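Local coordinates for glucose-6-phosphate isomerase (Plasmodium falciparum, PDB 3QKI), which probably interconverts alpha-D-glucose 6-phosphate and beta-D-fructose 6-phosphate, an early step of glycolysis that is also used in gluconeogenesis, at residues Lys51-Ser56 against Tyr73-Leu78; Met66-Gln71 against Val358-Thr363; Thr41-Asp46 against Asn508-Ser513; Lys27-Leu32 against Val82-Glu87. One frame throughout, in Å; residues are numbered along the deposited sequence.

Contact 1 (Lys51-Ser56 against Tyr73-Leu78); sequences KNRSES and YSEKTL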
# COMPACT_ATOMS: atom_id res chain seq x y z
N LYS A 51 -3.69 -21.20 -29.96
CA LYS A 51 -4.65 -21.83 -29.05
C LYS A 51 -4.02 -22.99 -28.25
O LYS A 51 -4.37 -23.18 -27.08
CB LYS A 51 -5.91 -22.31 -29.79
CG LYS A 51 -7.04 -22.72 -28.87
CD LYS A 51 -8.22 -23.35 -29.60
CE LYS A 51 -9.32 -23.69 -28.63
NZ LYS A 51 -10.62 -23.89 -29.33
N ASN A 52 -3.09 -23.73 -28.86
CA ASN A 52 -2.43 -24.83 -28.19
C ASN A 52 -1.60 -24.35 -27.01
O ASN A 52 -1.66 -24.94 -25.93
CB ASN A 52 -1.57 -25.65 -29.14
CG ASN A 52 -1.24 -26.91 -28.43
OD1 ASN A 52 -2.14 -27.61 -27.94
ND2 ASN A 52 0.05 -27.09 -28.13
N ARG A 53 -0.85 -23.26 -27.22
CA ARG A 53 -0.03 -22.67 -26.15
C ARG A 53 -0.94 -22.18 -25.01
O ARG A 53 -0.65 -22.48 -23.84
CB ARG A 53 0.84 -21.54 -26.71
CG ARG A 53 1.78 -20.96 -25.68
CD ARG A 53 2.49 -19.76 -26.21
NE ARG A 53 3.20 -19.01 -25.16
CZ ARG A 53 2.67 -18.02 -24.44
NH1 ARG A 53 1.40 -17.69 -24.58
NH2 ARG A 53 3.40 -17.39 -23.53
N SER A 54 -2.05 -21.51 -25.36
CA SER A 54 -3.02 -20.99 -24.38
C SER A 54 -3.59 -22.12 -23.55
O SER A 54 -3.63 -22.00 -22.32
CB SER A 54 -4.13 -20.19 -25.06
OG SER A 54 -3.57 -19.00 -25.60
N GLU A 55 -3.96 -23.24 -24.20
CA GLU A 55 -4.49 -24.41 -23.51
C GLU A 55 -3.47 -25.04 -22.57
O GLU A 55 -3.84 -25.52 -21.50
CB GLU A 55 -5.04 -25.43 -24.52
CG GLU A 55 -6.40 -25.02 -25.07
CD GLU A 55 -7.00 -25.99 -26.08
OE1 GLU A 55 -8.24 -25.91 -26.29
OE2 GLU A 55 -6.26 -26.81 -26.67
N SER A 56 -2.18 -25.00 -22.94
CA SER A 56 -1.09 -25.52 -22.12
C SER A 56 -0.77 -24.60 -20.93
O SER A 56 -0.36 -25.10 -19.89
CB SER A 56 0.18 -25.68 -22.95
OG SER A 56 0.04 -26.72 -23.89
N TYR A 73 7.42 -16.59 -22.56
CA TYR A 73 7.99 -17.89 -22.83
C TYR A 73 7.13 -18.74 -23.72
O TYR A 73 5.90 -18.68 -23.66
CB TYR A 73 8.38 -18.68 -21.53
CG TYR A 73 7.40 -18.67 -20.37
CD1 TYR A 73 7.82 -18.31 -19.08
CD2 TYR A 73 6.11 -19.18 -20.50
CE1 TYR A 73 6.95 -18.34 -18.00
CE2 TYR A 73 5.23 -19.21 -19.43
CZ TYR A 73 5.66 -18.80 -18.18
OH TYR A 73 4.81 -18.83 -17.11
N SER A 74 7.79 -19.58 -24.52
CA SER A 74 7.14 -20.59 -25.33
C SER A 74 6.92 -21.79 -24.37
O SER A 74 7.45 -21.79 -23.25
CB SER A 74 8.06 -21.01 -26.46
OG SER A 74 9.20 -21.69 -25.96
N GLU A 75 6.18 -22.82 -24.81
CA GLU A 75 6.02 -24.03 -23.99
C GLU A 75 7.38 -24.70 -23.76
O GLU A 75 7.62 -25.27 -22.69
CB GLU A 75 5.06 -25.02 -24.64
CG GLU A 75 3.65 -24.52 -24.74
CD GLU A 75 2.87 -25.13 -25.89
OE1 GLU A 75 2.88 -24.55 -27.00
OE2 GLU A 75 2.28 -26.22 -25.68
N LYS A 76 8.29 -24.59 -24.74
CA LYS A 76 9.65 -25.13 -24.67
C LYS A 76 10.47 -24.45 -23.57
O LYS A 76 11.21 -25.12 -22.85
CB LYS A 76 10.36 -24.93 -26.01
CG LYS A 76 11.09 -26.15 -26.51
CD LYS A 76 10.16 -26.95 -27.41
CE LYS A 76 10.85 -27.41 -28.67
NZ LYS A 76 9.88 -27.76 -29.74
N THR A 77 10.35 -23.11 -23.45
CA THR A 77 11.07 -22.36 -22.40
C THR A 77 10.49 -22.68 -21.01
O THR A 77 11.25 -22.80 -20.04
CB THR A 77 11.16 -20.87 -22.73
OG1 THR A 77 11.81 -20.73 -23.99
CG2 THR A 77 11.95 -20.07 -21.66
N LEU A 78 9.17 -22.88 -20.91
CA LEU A 78 8.57 -23.24 -19.63
C LEU A 78 9.04 -24.64 -19.23
O LEU A 78 9.30 -24.88 -18.06
CB LEU A 78 7.03 -23.13 -19.65
CG LEU A 78 6.32 -23.31 -18.30
CD1 LEU A 78 6.84 -22.35 -17.24
CD2 LEU A 78 4.82 -23.20 -18.45
O HOH W 1 1.66 -24.46 -29.55
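Two nitrogens of Arg53, NE and NH2, close side-on onto one backbone oxygen, Tyr73 O. The shorter of these hydrogen bonds runs from Arg53 NH2 to Tyr73 O (2.8 Å), and the oxygen lies within 2° of the guanidinium plane. With CG anti to the backbone N (chi1 -176°) and the chain extended as far as NE, Arg53 reaches off helix 51-57 to the turn ahead of helix 75-87. Its NH1 goes on to Ser69 O, and the Arg53 guanidinium makes a cation-pi contact with Tyr47.

That turn is a helix start: Ser74 is the N-cap of helix 75-87, and Ser74 OG accepts from Thr77 N at 3.1 Å.

Carboxylate contacts form the second group. Glu75 stretches back across the gap and lays its OE1 beside Arg53 CA and CB, its carboxylate nearly perpendicular to the guanidinium. The other oxygen, Glu75 OE2, stands 2.9 Å from Ser56 OG, whose proton could instead go to Asn52 O. A water donates to Glu75 OE1 (2.8 Å) and accepts a weak bond from Asn52 ND2.

Helix 51-57 also meets the second subunit, where Ser54 OG bonds to Ser586 OG of that chain.

Contact 2 (Met66-Gln71 against Val358-Thr363); sequences MDLSRQ and VLLALT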
# COMPACT_ATOMS: atom_id res chain seq x y z
N MET A 66 -5.64 -20.50 -13.50
CA MET A 66 -4.44 -19.67 -13.50
C MET A 66 -4.02 -19.59 -14.95
O MET A 66 -3.83 -20.63 -15.61
CB MET A 66 -3.29 -20.22 -12.65
CG MET A 66 -2.09 -19.30 -12.68
SD MET A 66 -0.70 -19.76 -11.65
CE MET A 66 -0.13 -21.30 -12.58
N ASP A 67 -3.89 -18.37 -15.46
CA ASP A 67 -3.51 -18.12 -16.84
C ASP A 67 -2.10 -17.49 -16.90
O ASP A 67 -1.92 -16.31 -16.59
CB ASP A 67 -4.61 -17.27 -17.53
CG ASP A 67 -4.36 -16.89 -18.98
OD1 ASP A 67 -3.27 -17.19 -19.49
OD2 ASP A 67 -5.25 -16.23 -19.59
N LEU A 68 -1.12 -18.29 -17.32
CA LEU A 68 0.28 -17.87 -17.47
C LEU A 68 0.61 -17.52 -18.92
O LEU A 68 1.79 -17.31 -19.25
CB LEU A 68 1.23 -18.99 -17.00
CG LEU A 68 1.21 -19.35 -15.51
CD1 LEU A 68 2.09 -20.54 -15.26
CD2 LEU A 68 1.69 -18.20 -14.64
N SER A 69 -0.40 -17.44 -19.80
CA SER A 69 -0.13 -17.23 -21.23
C SER A 69 0.46 -15.87 -21.60
O SER A 69 1.12 -15.76 -22.64
CB SER A 69 -1.35 -17.54 -22.09
OG SER A 69 -2.39 -16.63 -21.79
N ARG A 70 0.26 -14.84 -20.76
CA ARG A 70 0.83 -13.53 -21.05
C ARG A 70 2.19 -13.39 -20.38
O ARG A 70 2.52 -12.33 -19.88
CB ARG A 70 -0.13 -12.38 -20.71
CG ARG A 70 -1.42 -12.43 -21.50
CD ARG A 70 -2.48 -11.59 -20.83
NE ARG A 70 -3.79 -11.88 -21.37
CZ ARG A 70 -4.52 -12.95 -21.08
NH1 ARG A 70 -4.06 -13.85 -20.22
NH2 ARG A 70 -5.69 -13.14 -21.66
N GLN A 71 2.97 -14.47 -20.38
CA GLN A 71 4.35 -14.49 -19.88
C GLN A 71 5.24 -14.74 -21.09
O GLN A 71 4.85 -15.45 -22.03
CB GLN A 71 4.56 -15.56 -18.78
CG GLN A 71 3.74 -15.29 -17.51
CD GLN A 71 4.18 -14.07 -16.74
OE1 GLN A 71 5.32 -13.60 -16.83
NE2 GLN A 71 3.30 -13.55 -15.93
N VAL A 358 4.31 -23.91 -8.02
CA VAL A 358 5.64 -24.08 -8.58
C VAL A 358 5.78 -23.28 -9.89
O VAL A 358 6.77 -22.55 -10.05
CB VAL A 358 6.02 -25.58 -8.75
CG1 VAL A 358 7.26 -25.74 -9.65
CG2 VAL A 358 6.27 -26.22 -7.38
N LEU A 359 4.79 -23.39 -10.79
CA LEU A 359 4.79 -22.66 -12.07
C LEU A 359 4.76 -21.15 -11.84
O LEU A 359 5.40 -20.40 -12.57
CB LEU A 359 3.60 -23.10 -12.94
CG LEU A 359 3.67 -24.56 -13.47
CD1 LEU A 359 2.35 -24.94 -14.14
CD2 LEU A 359 4.84 -24.73 -14.42
N LEU A 360 4.06 -20.70 -10.78
CA LEU A 360 3.99 -19.28 -10.42
C LEU A 360 5.36 -18.80 -9.90
O LEU A 360 5.85 -17.76 -10.31
CB LEU A 360 2.87 -19.05 -9.38
CG LEU A 360 2.48 -17.60 -9.09
CD1 LEU A 360 2.05 -16.87 -10.38
CD2 LEU A 360 1.32 -17.53 -8.12
N ALA A 361 6.02 -19.61 -9.07
CA ALA A 361 7.38 -19.33 -8.56
C ALA A 361 8.39 -19.33 -9.71
O ALA A 361 9.24 -18.44 -9.76
CB ALA A 361 7.77 -20.38 -7.49
N LEU A 362 8.29 -20.30 -10.65
CA LEU A 362 9.20 -20.37 -11.81
C LEU A 362 9.08 -19.14 -12.70
O LEU A 362 10.08 -18.63 -13.17
CB LEU A 362 8.98 -21.65 -12.63
CG LEU A 362 9.48 -22.97 -12.01
CD1 LEU A 362 8.91 -24.16 -12.77
CD2 LEU A 362 10.96 -23.05 -12.01
N THR A 363 7.83 -18.66 -12.88
CA THR A 363 7.52 -17.47 -13.68
C THR A 363 8.17 -16.24 -13.04
O THR A 363 8.82 -15.46 -13.73
CB THR A 363 6.00 -17.33 -13.81
OG1 THR A 363 5.49 -18.47 -14.51
CG2 THR A 363 5.59 -16.07 -14.52
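Leu68 points from strand 64-70 into helix 356-371 and lands on two of its residues. Leu68 CD1 rests 3.8 Å from Leu359 CB, the two side chains crossing at about a right angle, while Leu68 CD2 comes equally close to Thr363 OG1. Two residues earlier, on the same face of the strand, Met66 starts straight, then bends at its last torsion (chi3 69°), so that its sulfur and methyl part company: Met66 SD lies 4.2 Å from Leu360 CD1 and CE turns to Leu359 CB. At the other end Thr363 CG2 sits against the amide of Gln71, with 3.3 Å to Gln71 CD.

Behind this first shell, the Thr363 hydroxyl and the Gln71 amide have partners of their own. Thr363 OG1 bonds at 2.7 Å to Leu359 O, which also accepts from Thr363 N on the opposite face of the carbonyl plane; Tyr73 OH adds a further bond to that hydroxyl. Gln71 OE1 takes a bond from Asn367 ND2.

Asp67 takes no part in the packing, and its carboxylate organises the turn that follows. Asp67 OD1 accepts from Ser69 N (2.9 Å) in an Asx turn, and Arg70 NH1 makes a salt bridge to Asp67 OD2 (2.7 Å).

The helix thus packs on one face of the mixed sheet mainly through apolar contacts of Leu68, Met66, Leu359 and Leu360, with the Thr363 methyl on the Gln71 amide, which implies cohesion by burial and shape.

Contact 3 (Thr41-Asp46 against Asn508-Ser513); sequences TKDLKD and NGNRPS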
# COMPACT_ATOMS: atom_id res chain seq x y z
N THR A 41 12.99 -11.33 -28.37
CA THR A 41 12.74 -10.97 -29.78
C THR A 41 11.34 -11.41 -30.23
O THR A 41 10.99 -11.22 -31.38
CB THR A 41 13.82 -11.57 -30.71
OG1 THR A 41 13.61 -12.98 -30.86
CG2 THR A 41 15.23 -11.27 -30.25
N LYS A 42 10.56 -12.03 -29.33
CA LYS A 42 9.22 -12.55 -29.63
C LYS A 42 8.12 -11.73 -28.98
O LYS A 42 8.28 -11.24 -27.85
CB LYS A 42 9.13 -14.03 -29.27
CG LYS A 42 10.11 -14.90 -30.09
CD LYS A 42 9.92 -16.41 -29.93
CE LYS A 42 8.67 -16.97 -30.58
NZ LYS A 42 8.60 -16.71 -32.05
N ASP A 43 6.99 -11.57 -29.70
CA ASP A 43 5.88 -10.78 -29.20
C ASP A 43 4.78 -11.61 -28.59
O ASP A 43 4.36 -12.61 -29.19
CB ASP A 43 5.30 -9.87 -30.31
CG ASP A 43 6.24 -8.79 -30.81
OD1 ASP A 43 7.08 -8.30 -30.00
OD2 ASP A 43 6.14 -8.41 -32.00
N LEU A 44 4.27 -11.15 -27.41
CA LEU A 44 3.15 -11.81 -26.74
C LEU A 44 1.93 -11.87 -27.63
O LEU A 44 1.23 -12.89 -27.63
CB LEU A 44 2.80 -11.13 -25.40
CG LEU A 44 3.78 -11.35 -24.24
CD1 LEU A 44 3.33 -10.61 -22.99
CD2 LEU A 44 3.94 -12.84 -23.93
N LYS A 45 1.67 -10.80 -28.44
CA LYS A 45 0.53 -10.78 -29.37
C LYS A 45 0.53 -11.98 -30.33
O LYS A 45 -0.53 -12.53 -30.62
CB LYS A 45 0.39 -9.44 -30.13
CG LYS A 45 1.54 -9.07 -31.06
CD LYS A 45 1.35 -7.66 -31.63
CE LYS A 45 2.66 -7.05 -32.03
NZ LYS A 45 2.52 -5.61 -32.32
N ASP A 46 1.72 -12.42 -30.77
CA ASP A 46 1.84 -13.58 -31.65
C ASP A 46 1.58 -14.86 -30.90
O ASP A 46 0.78 -15.66 -31.35
CB ASP A 46 3.16 -13.59 -32.41
CG ASP A 46 3.25 -12.44 -33.39
OD1 ASP A 46 2.29 -12.26 -34.19
OD2 ASP A 46 4.25 -11.71 -33.34
N ASN A 508 4.34 -0.07 -26.16
CA ASN A 508 5.25 -1.13 -26.60
C ASN A 508 4.79 -2.56 -26.36
O ASN A 508 5.19 -3.45 -27.12
CB ASN A 508 6.69 -0.88 -26.16
CG ASN A 508 7.25 0.44 -26.66
OD1 ASN A 508 7.03 0.86 -27.80
ND2 ASN A 508 7.98 1.12 -25.81
N GLY A 509 3.89 -2.78 -25.40
CA GLY A 509 3.38 -4.12 -25.14
C GLY A 509 4.45 -5.04 -24.59
O GLY A 509 5.49 -4.57 -24.11
N ASN A 510 4.23 -6.37 -24.68
CA ASN A 510 5.14 -7.40 -24.14
C ASN A 510 5.34 -7.25 -22.62
O ASN A 510 6.38 -7.65 -22.10
CB ASN A 510 6.48 -7.42 -24.88
CG ASN A 510 6.36 -7.91 -26.29
OD1 ASN A 510 5.54 -8.77 -26.61
ND2 ASN A 510 7.20 -7.40 -27.16
N ARG A 511 4.34 -6.65 -21.93
CA ARG A 511 4.34 -6.43 -20.49
C ARG A 511 3.60 -7.61 -19.89
O ARG A 511 2.44 -7.85 -20.24
CB ARG A 511 3.77 -5.04 -20.14
CG ARG A 511 4.83 -3.97 -20.48
CD ARG A 511 4.28 -2.59 -20.70
NE ARG A 511 5.34 -1.71 -21.18
CZ ARG A 511 6.04 -0.88 -20.41
NH1 ARG A 511 7.02 -0.15 -20.93
NH2 ARG A 511 5.78 -0.79 -19.11
N PRO A 512 4.30 -8.44 -19.10
CA PRO A 512 3.69 -9.70 -18.67
C PRO A 512 2.66 -9.62 -17.56
O PRO A 512 2.70 -8.72 -16.72
CB PRO A 512 4.90 -10.56 -18.29
CG PRO A 512 5.92 -9.60 -17.85
CD PRO A 512 5.70 -8.32 -18.63
N SER A 513 1.77 -10.61 -17.53
CA SER A 513 0.74 -10.76 -16.51
C SER A 513 0.33 -12.20 -16.25
O SER A 513 0.34 -13.05 -17.16
CB SER A 513 -0.51 -9.94 -16.86
OG SER A 513 -1.19 -10.48 -17.97
O HOH W 2 3.12 -8.25 -27.96
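Asn510 OD1 accepts from two donors: Leu44 N at 2.8 Å, and a water, also at 2.8 Å, that in turn accepts from Lys45 N. The bond from Leu44 N is nearly straight and runs almost head-on to the amide C=O. Through its other end the same amide donates from Asn510 ND2 to Asp43 OD1, 3.0 Å away. That bond is straighter still, at 177°, and lies in the amide plane; the oxygen is met on its anti side, with carboxylate and amide planes 28° apart. One flat group therefore holds both the backbone and the side chain of neighbouring residues, which fixes its rotation.

Asp43 occupies the N-cap position of the short helix 44-47, yet its carboxylate makes no capping bond there. Asn510 supplies an acceptor at this helix start from a loop more than 460 residues further along the chain. Its own backbone turns with positive phi, just ahead of strand 513-518 of the mixed sheet.

Leu44 carries the apolar half. With CG beside the backbone N (chi1 -73°), it sends Leu44 CD1 alongside the loop, 3.9 Å from Asn510 CA and 4.0 Å from Arg511 O. Ala480 of helix 464-481 packs against this leucine as well. The Arg511 side chain starts off away from helix 44-47; its guanidinium donates to Ile435 O and Gly438 O.

Contact 4 (Lys27-Leu32 against Val82-Glu87); sequences KSYKEL and VEYAEE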
# COMPACT_ATOMS: atom_id res chain seq x y z
N LYS A 27 23.46 -26.11 -15.44
CA LYS A 27 23.30 -26.30 -16.88
C LYS A 27 22.02 -25.66 -17.38
O LYS A 27 22.07 -24.88 -18.34
CB LYS A 27 23.36 -27.79 -17.27
CG LYS A 27 23.28 -28.05 -18.77
CD LYS A 27 22.88 -29.48 -19.09
CE LYS A 27 23.09 -29.81 -20.54
NZ LYS A 27 21.80 -30.09 -21.23
N SER A 28 20.87 -25.98 -16.74
CA SER A 28 19.56 -25.44 -17.09
C SER A 28 19.44 -23.92 -16.90
O SER A 28 18.69 -23.29 -17.65
CB SER A 28 18.45 -26.18 -16.35
OG SER A 28 18.71 -26.09 -14.96
N TYR A 29 20.21 -23.31 -15.95
CA TYR A 29 20.22 -21.86 -15.76
C TYR A 29 20.94 -21.20 -16.96
O TYR A 29 20.46 -20.20 -17.52
CB TYR A 29 20.91 -21.47 -14.43
CG TYR A 29 20.81 -20.00 -14.08
CD1 TYR A 29 21.66 -19.06 -14.66
CD2 TYR A 29 19.90 -19.55 -13.12
CE1 TYR A 29 21.57 -17.71 -14.34
CE2 TYR A 29 19.79 -18.20 -12.81
CZ TYR A 29 20.62 -17.27 -13.43
OH TYR A 29 20.58 -15.93 -13.13
N LYS A 30 22.11 -21.74 -17.32
CA LYS A 30 22.91 -21.25 -18.45
C LYS A 30 22.08 -21.36 -19.76
O LYS A 30 22.12 -20.43 -20.57
CB LYS A 30 24.24 -22.01 -18.54
CG LYS A 30 25.27 -21.55 -17.52
CD LYS A 30 26.40 -22.54 -17.40
CE LYS A 30 27.50 -22.04 -16.49
NZ LYS A 30 28.51 -23.09 -16.19
N GLU A 31 21.24 -22.41 -19.89
CA GLU A 31 20.37 -22.60 -21.04
C GLU A 31 19.24 -21.55 -21.05
O GLU A 31 18.94 -21.00 -22.10
CB GLU A 31 19.81 -24.03 -21.10
CG GLU A 31 20.90 -25.06 -21.40
CD GLU A 31 20.50 -26.52 -21.35
OE1 GLU A 31 19.53 -26.86 -20.63
OE2 GLU A 31 21.16 -27.33 -22.04
N LEU A 32 18.66 -21.25 -19.87
CA LEU A 32 17.62 -20.22 -19.72
C LEU A 32 18.15 -18.83 -20.09
O LEU A 32 17.42 -18.06 -20.69
CB LEU A 32 17.01 -20.25 -18.30
CG LEU A 32 16.00 -21.36 -18.06
CD1 LEU A 32 15.85 -21.66 -16.59
CD2 LEU A 32 14.68 -21.06 -18.71
N VAL A 82 11.03 -25.95 -15.80
CA VAL A 82 10.72 -27.19 -15.05
C VAL A 82 11.99 -28.04 -14.88
O VAL A 82 12.22 -28.57 -13.79
CB VAL A 82 9.53 -27.96 -15.67
CG1 VAL A 82 9.34 -29.33 -15.00
CG2 VAL A 82 8.27 -27.12 -15.57
N GLU A 83 12.87 -28.07 -15.92
CA GLU A 83 14.15 -28.78 -15.82
C GLU A 83 15.04 -28.10 -14.78
O GLU A 83 15.76 -28.80 -14.07
CB GLU A 83 14.88 -28.85 -17.16
CG GLU A 83 14.26 -29.87 -18.11
CD GLU A 83 14.93 -29.90 -19.46
OE1 GLU A 83 16.16 -29.67 -19.52
OE2 GLU A 83 14.23 -30.16 -20.47
N TYR A 84 14.97 -26.76 -14.67
CA TYR A 84 15.68 -26.02 -13.64
C TYR A 84 15.16 -26.40 -12.22
O TYR A 84 15.97 -26.67 -11.34
CB TYR A 84 15.62 -24.50 -13.88
CG TYR A 84 16.28 -23.74 -12.76
CD1 TYR A 84 15.54 -23.25 -11.69
CD2 TYR A 84 17.67 -23.58 -12.72
CE1 TYR A 84 16.16 -22.59 -10.63
CE2 TYR A 84 18.29 -22.95 -11.65
CZ TYR A 84 17.53 -22.44 -10.61
OH TYR A 84 18.12 -21.76 -9.59
N ALA A 85 13.83 -26.47 -12.02
CA ALA A 85 13.23 -26.89 -10.75
C ALA A 85 13.73 -28.31 -10.37
O ALA A 85 14.07 -28.55 -9.21
CB ALA A 85 11.72 -26.89 -10.85
N GLU A 86 13.84 -29.21 -11.36
CA GLU A 86 14.36 -30.58 -11.15
C GLU A 86 15.86 -30.55 -10.77
O GLU A 86 16.28 -31.23 -9.83
CB GLU A 86 14.17 -31.41 -12.43
CG GLU A 86 12.74 -31.86 -12.64
CD GLU A 86 12.36 -32.38 -14.01
OE1 GLU A 86 13.21 -32.35 -14.93
OE2 GLU A 86 11.19 -32.78 -14.17
N GLU A 87 16.65 -29.73 -11.47
CA GLU A 87 18.08 -29.58 -11.21
C GLU A 87 18.40 -29.03 -9.80
O GLU A 87 19.41 -29.42 -9.21
CB GLU A 87 18.76 -28.78 -12.31
CG GLU A 87 20.22 -29.15 -12.46
CD GLU A 87 21.01 -28.49 -13.57
OE1 GLU A 87 20.41 -28.07 -14.58
OE2 GLU A 87 22.25 -28.46 -13.45
O HOH W 3 24.71 -28.45 -13.88
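Glu87 faces helix 27-39, and its side chain can be followed outward to the start of that helix. Glu87 CB lies 3.8 Å from Ser28 OG. Beyond it CG stands roughly anti to the backbone N (chi1 -152°), and the extended chain brings Glu87 CD to 3.6 Å from Ser28 OG. At the tip the two oxygens divide the work. Glu87 OE1 accepts from Ser28 N at 3.0 Å, on its syn side, and from Ser28 OG at 2.6 Å, from above the carboxylate plane. OE2 takes a weak bond from Lys27 N, backed by a water that accepts from Lys27 N and donates to Glu87 OE2. A carboxylate gripping the first backbone N-H groups of a helix should gain from the helix dipole.

Ser28 OG is also wedged at the edge of the Tyr84 ring, 3.5 Å from Tyr84 CD2. Tyr84 and Tyr29 lie side by side and point the same way, with Tyr84 CE2 at the edge of the Tyr29 ring (4.0 Å to Tyr29 CD2). Their hydroxyls bond to Leu543 O and His369 ND1 respectively. Leu32 CD1 comes across Tyr84 CB at 3.9 Å, while Lys80 bridges the nearby Glu31 and Glu83.

The two helices run roughly antiparallel, the axes of the short segments at 154° and 8.9 Å apart at closest approach, a helix pair of the N-terminal part that packs beside helix 356-371.

In the fold
All four contacts lie on the same side of the chain's centre, away from the annotated sugar-phosphate sites. Contacts 1 and 2 are closest, their centres about 11 Å apart, and touch directly; the centres of contacts 3 and 4 are about 23 Å apart, and these two do not touch. Contacts 1 and 4 share helix 75-87, at its start and its end. Contacts 2 and 3 meet where strand 64-70 pairs with strand 513-518 in the mixed sheet. Contacts 1 and 4 close short N-terminal loops, whereas contacts 2 and 3 tie this N-terminal part to residues 358-363 and 508-513. Contacts 1 and 2 also touch the second subunit, linking this region to the dimer.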